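Local coordinates for histidine triad protein (Plasmodium falciparum 3D7, PDB 5CS2) that probably hydrolyses diadenosine triphosphate to AMP and ADP, as a histidine triad enzyme of the FHIT type, and is bound by the natural product cyclomarin A, at residues K4-L12 with D77-Y87. Numbering follows the deposited sequence.
Sequences KYKNILEKL and DINLLCNFMCY
Tyr5 and Tyr87 form an offset stack, with ring centroids 4.0 Å apart and planes 18° from parallel. Tyr87 also sets its CB over the same face of Tyr5. The opposite face of Tyr5 carries the aliphatic chain of Lys4. With CG anti to the backbone N and the rest extended, this chain passes along the ring and brings NZ to Asn83. Lys4 NZ donates to Asn83 OD1 at 2.8 Å, the donor sitting 22° out of the carbonyl plane. It also donates to Tyr5 OH at 3.1 Å. Leu9 lays CD2 over one face of the Phe84 ring, 3.9 Å from its centroid, while Tyr5 CB meets the edge of that ring. Ile8 CG2 touches both Leu80 CB and Phe84 CB. Further along, Leu12 CD2 lies 3.2 Å from Asp77 O, and Leu12 CD1 reaches Leu81. A water donates to both Lys11 O and Asp77 OD2. Asp77 OD1 is hydrogen-bonded to Thr39 OG1 and Ser42 OG, and Phe199 of helix 181-199 meets Phe84 edge-to-face. In the second subunit, Leu70 O accepts a bond from Lys4 NZ, and Tyr67 O one from Asn83 ND2. Segments 4-11 and 77-87 run roughly antiparallel, at 148°, with their axes 9.8 Å apart at closest approach. An N-terminal helix thus packs on the long helix of the HIT fold, at the dimer interface, and helix 72-93 in turn lies against strand 116-122, which bears the predicted nucleophile His116.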
loop_
_atom_site.group_PDB
_atom_site.type_symbol
_atom_site.label_atom_id
_atom_site.label_comp_id
_atom_site.label_asym_id
_atom_site.label_seq_id
_atom_site.Cartn_x
_atom_site.Cartn_y
_atom_site.Cartn_z
ATOM N N LYS A 4 0.892 -18.511 7.731
ATOM C CA LYS A 4 0.337 -17.257 7.164
ATOM C C LYS A 4 0.986 -16.936 5.799
ATOM O O LYS A 4 0.291 -16.687 4.813
ATOM C CB LYS A 4 0.552 -16.035 8.092
ATOM C CG LYS A 4 -0.024 -14.732 7.506
ATOM C CD LYS A 4 0.548 -13.432 8.137
ATOM C CE LYS A 4 0.347 -12.227 7.221
ATOM N NZ LYS A 4 0.897 -10.937 7.780
ATOM N N TYR A 5 2.314 -16.935 5.779
ATOM C CA TYR A 5 3.065 -16.579 4.578
ATOM C C TYR A 5 3.027 -17.648 3.517
ATOM O O TYR A 5 2.986 -17.306 2.336
ATOM C CB TYR A 5 4.467 -16.149 4.931
ATOM C CG TYR A 5 4.397 -14.908 5.780
ATOM C CD1 TYR A 5 3.925 -13.702 5.250
ATOM C CD2 TYR A 5 4.663 -14.959 7.144
ATOM C CE1 TYR A 5 3.755 -12.578 6.050
ATOM C CE2 TYR A 5 4.518 -13.830 7.954
ATOM C CZ TYR A 5 4.068 -12.640 7.399
ATOM O OH TYR A 5 3.925 -11.518 8.177
ATOM N N LYS A 6 2.947 -18.926 3.927
ATOM C CA LYS A 6 2.821 -20.047 3.011
ATOM C C LYS A 6 1.452 -19.903 2.355
ATOM O O LYS A 6 1.329 -20.111 1.149
ATOM C CB LYS A 6 2.929 -21.376 3.800
ATOM C CG LYS A 6 2.860 -22.636 2.935
ATOM C CD LYS A 6 2.785 -23.900 3.801
ATOM C CE LYS A 6 2.001 -25.032 3.167
ATOM N NZ LYS A 6 2.734 -25.681 2.046
ATOM N N ASN A 7 0.430 -19.482 3.137
ATOM C CA ASN A 7 -0.926 -19.300 2.629
ATOM C C ASN A 7 -0.964 -18.138 1.621
ATOM O O ASN A 7 -1.646 -18.230 0.600
ATOM C CB ASN A 7 -1.910 -19.055 3.774
ATOM C CG ASN A 7 -3.355 -19.220 3.362
ATOM O OD1 ASN A 7 -3.677 -19.816 2.330
ATOM N ND2 ASN A 7 -4.265 -18.724 4.179
ATOM N N ILE A 8 -0.179 -17.077 1.874
ATOM C CA ILE A 8 -0.127 -15.950 0.938
ATOM C C ILE A 8 0.497 -16.447 -0.388
ATOM O O ILE A 8 -0.046 -16.181 -1.457
ATOM C CB ILE A 8 0.677 -14.785 1.556
ATOM C CG1 ILE A 8 -0.184 -14.024 2.594
ATOM C CG2 ILE A 8 1.276 -13.818 0.467
ATOM C CD1 ILE A 8 0.547 -12.822 3.295
ATOM N N LEU A 9 1.609 -17.203 -0.296
ATOM C CA LEU A 9 2.302 -17.740 -1.476
ATOM C C LEU A 9 1.402 -18.627 -2.315
ATOM O O LEU A 9 1.429 -18.550 -3.544
ATOM C CB LEU A 9 3.615 -18.436 -1.082
ATOM C CG LEU A 9 4.736 -17.537 -0.577
ATOM C CD1 LEU A 9 5.861 -18.371 -0.065
ATOM C CD2 LEU A 9 5.308 -16.627 -1.703
ATOM N N GLU A 10 0.519 -19.393 -1.653
ATOM C CA GLU A 10 -0.454 -20.223 -2.358
ATOM C C GLU A 10 -1.417 -19.311 -3.121
ATOM O O GLU A 10 -1.667 -19.545 -4.304
ATOM C CB GLU A 10 -1.204 -21.138 -1.370
ATOM C CG GLU A 10 -0.290 -22.167 -0.700
ATOM C CD GLU A 10 -0.774 -22.873 0.563
ATOM O OE1 GLU A 10 -1.670 -22.336 1.257
ATOM O OE2 GLU A 10 -0.219 -23.951 0.881
ATOM N N LYS A 11 -1.876 -18.212 -2.475
ATOM C CA LYS A 11 -2.777 -17.245 -3.110
ATOM C C LYS A 11 -2.102 -16.526 -4.275
ATOM O O LYS A 11 -2.781 -16.159 -5.244
ATOM C CB LYS A 11 -3.321 -16.238 -2.084
ATOM C CG LYS A 11 -4.243 -16.897 -1.066
ATOM C CD LYS A 11 -4.782 -15.935 -0.025
ATOM C CE LYS A 11 -5.668 -16.646 0.981
ATOM N NZ LYS A 11 -6.926 -17.165 0.370
ATOM N N LEU A 12 -0.767 -16.315 -4.174
ATOM C CA LEU A 12 0.023 -15.657 -5.220
ATOM C C LEU A 12 0.389 -16.645 -6.329
ATOM O O LEU A 12 1.027 -16.252 -7.320
ATOM C CB LEU A 12 1.315 -15.028 -4.626
ATOM C CG LEU A 12 1.177 -13.860 -3.634
ATOM C CD1 LEU A 12 2.476 -13.563 -2.970
ATOM C CD2 LEU A 12 0.683 -12.617 -4.326
ATOM N N ASP A 77 -3.133 -9.323 -5.283
ATOM C CA ASP A 77 -1.841 -9.958 -5.535
ATOM C C ASP A 77 -0.671 -9.069 -5.119
ATOM O O ASP A 77 0.171 -9.498 -4.329
ATOM C CB ASP A 77 -1.739 -10.389 -7.013
ATOM C CG ASP A 77 -0.482 -11.196 -7.332
ATOM O OD1 ASP A 77 0.621 -10.627 -7.235
ATOM O OD2 ASP A 77 -0.617 -12.389 -7.731
ATOM N N ILE A 78 -0.620 -7.826 -5.616
ATOM C CA ILE A 78 0.511 -6.956 -5.348
ATOM C C ILE A 78 0.623 -6.592 -3.847
ATOM O O ILE A 78 1.740 -6.424 -3.336
ATOM C CB ILE A 78 0.580 -5.717 -6.279
ATOM C CG1 ILE A 78 2.025 -5.168 -6.301
ATOM C CG2 ILE A 78 -0.413 -4.628 -5.843
ATOM C CD1 ILE A 78 2.385 -4.137 -7.349
ATOM N N ASN A 79 -0.531 -6.541 -3.163
ATOM C CA ASN A 79 -0.557 -6.162 -1.756
ATOM C C ASN A 79 -0.226 -7.310 -0.833
ATOM O O ASN A 79 0.468 -7.081 0.164
ATOM C CB ASN A 79 -1.841 -5.468 -1.406
ATOM C CG ASN A 79 -1.745 -4.024 -1.863
ATOM O OD1 ASN A 79 -0.863 -3.257 -1.450
ATOM N ND2 ASN A 79 -2.545 -3.674 -2.851
ATOM N N LEU A 80 -0.652 -8.520 -1.170
ATOM C CA LEU A 80 -0.223 -9.707 -0.408
ATOM C C LEU A 80 1.285 -9.914 -0.602
ATOM O O LEU A 80 1.990 -10.204 0.363
ATOM C CB LEU A 80 -1.010 -10.950 -0.805
ATOM C CG LEU A 80 -2.508 -10.960 -0.454
ATOM C CD1 LEU A 80 -3.142 -12.246 -0.942
ATOM C CD2 LEU A 80 -2.757 -10.782 1.060
ATOM N N LEU A 81 1.803 -9.682 -1.840
ATOM C CA LEU A 81 3.251 -9.762 -2.089
ATOM C C LEU A 81 4.017 -8.723 -1.260
ATOM O O LEU A 81 5.067 -9.012 -0.709
ATOM C CB LEU A 81 3.538 -9.576 -3.610
ATOM C CG LEU A 81 5.010 -9.662 -3.996
ATOM C CD1 LEU A 81 5.602 -11.048 -3.609
ATOM C CD2 LEU A 81 5.186 -9.455 -5.488
ATOM N N CYS A 82 3.484 -7.499 -1.160
ATOM C CA CYS A 82 4.080 -6.457 -0.347
ATOM C C CYS A 82 4.224 -6.899 1.107
ATOM O O CYS A 82 5.308 -6.746 1.682
ATOM C CB CYS A 82 3.285 -5.159 -0.438
ATOM S SG CYS A 82 4.020 -3.818 0.519
ATOM N N ASN A 83 3.135 -7.387 1.693
ATOM C CA ASN A 83 3.144 -7.836 3.099
ATOM C C ASN A 83 4.176 -8.977 3.275
ATOM O O ASN A 83 5.003 -8.907 4.189
ATOM C CB ASN A 83 1.743 -8.279 3.510
ATOM C CG ASN A 83 1.621 -8.421 4.996
ATOM O OD1 ASN A 83 1.841 -9.498 5.549
ATOM N ND2 ASN A 83 1.207 -7.366 5.656
ATOM N N PHE A 84 4.160 -9.960 2.356
ATOM C CA PHE A 84 5.100 -11.090 2.341
ATOM C C PHE A 84 6.537 -10.569 2.263
ATOM O O PHE A 84 7.403 -11.048 3.000
ATOM C CB PHE A 84 4.798 -12.026 1.167
ATOM C CG PHE A 84 5.792 -13.166 1.019
ATOM C CD1 PHE A 84 5.757 -14.259 1.887
ATOM C CD2 PHE A 84 6.810 -13.104 0.069
ATOM C CE1 PHE A 84 6.677 -15.307 1.759
ATOM C CE2 PHE A 84 7.765 -14.134 -0.026
ATOM C CZ PHE A 84 7.671 -15.238 0.802
ATOM N N MET A 85 6.819 -9.584 1.344
ATOM C CA MET A 85 8.173 -9.061 1.198
ATOM C C MET A 85 8.648 -8.248 2.390
ATOM O O MET A 85 9.826 -8.304 2.707
ATOM C CB MET A 85 8.338 -8.276 -0.116
ATOM C CG MET A 85 8.323 -9.168 -1.348
ATOM S SD MET A 85 9.494 -10.602 -1.288
ATOM C CE MET A 85 10.928 -9.854 -0.870
ATOM N N CYS A 86 7.733 -7.565 3.129
ATOM C CA CYS A 86 8.144 -6.884 4.353
ATOM C C CYS A 86 8.582 -7.919 5.378
ATOM O O CYS A 86 9.557 -7.686 6.084
ATOM C CB CYS A 86 7.037 -6.000 4.901
ATOM S SG CYS A 86 6.770 -4.531 3.910
ATOM N N TYR A 87 7.911 -9.070 5.407
ATOM C CA TYR A 87 8.313 -10.174 6.299
ATOM C C TYR A 87 9.719 -10.682 5.930
ATOM O O TYR A 87 10.605 -10.709 6.782
ATOM C CB TYR A 87 7.290 -11.305 6.244
ATOM C CG TYR A 87 7.642 -12.507 7.101
ATOM C CD1 TYR A 87 7.497 -12.468 8.491
ATOM C CD2 TYR A 87 8.149 -13.670 6.530
ATOM C CE1 TYR A 87 7.791 -13.582 9.280
ATOM C CE2 TYR A 87 8.483 -14.775 7.315
ATOM C CZ TYR A 87 8.284 -14.731 8.685
ATOM O OH TYR A 87 8.578 -15.829 9.455
HETATM O O HOH W 1 -2.821 -13.814 -7.006
#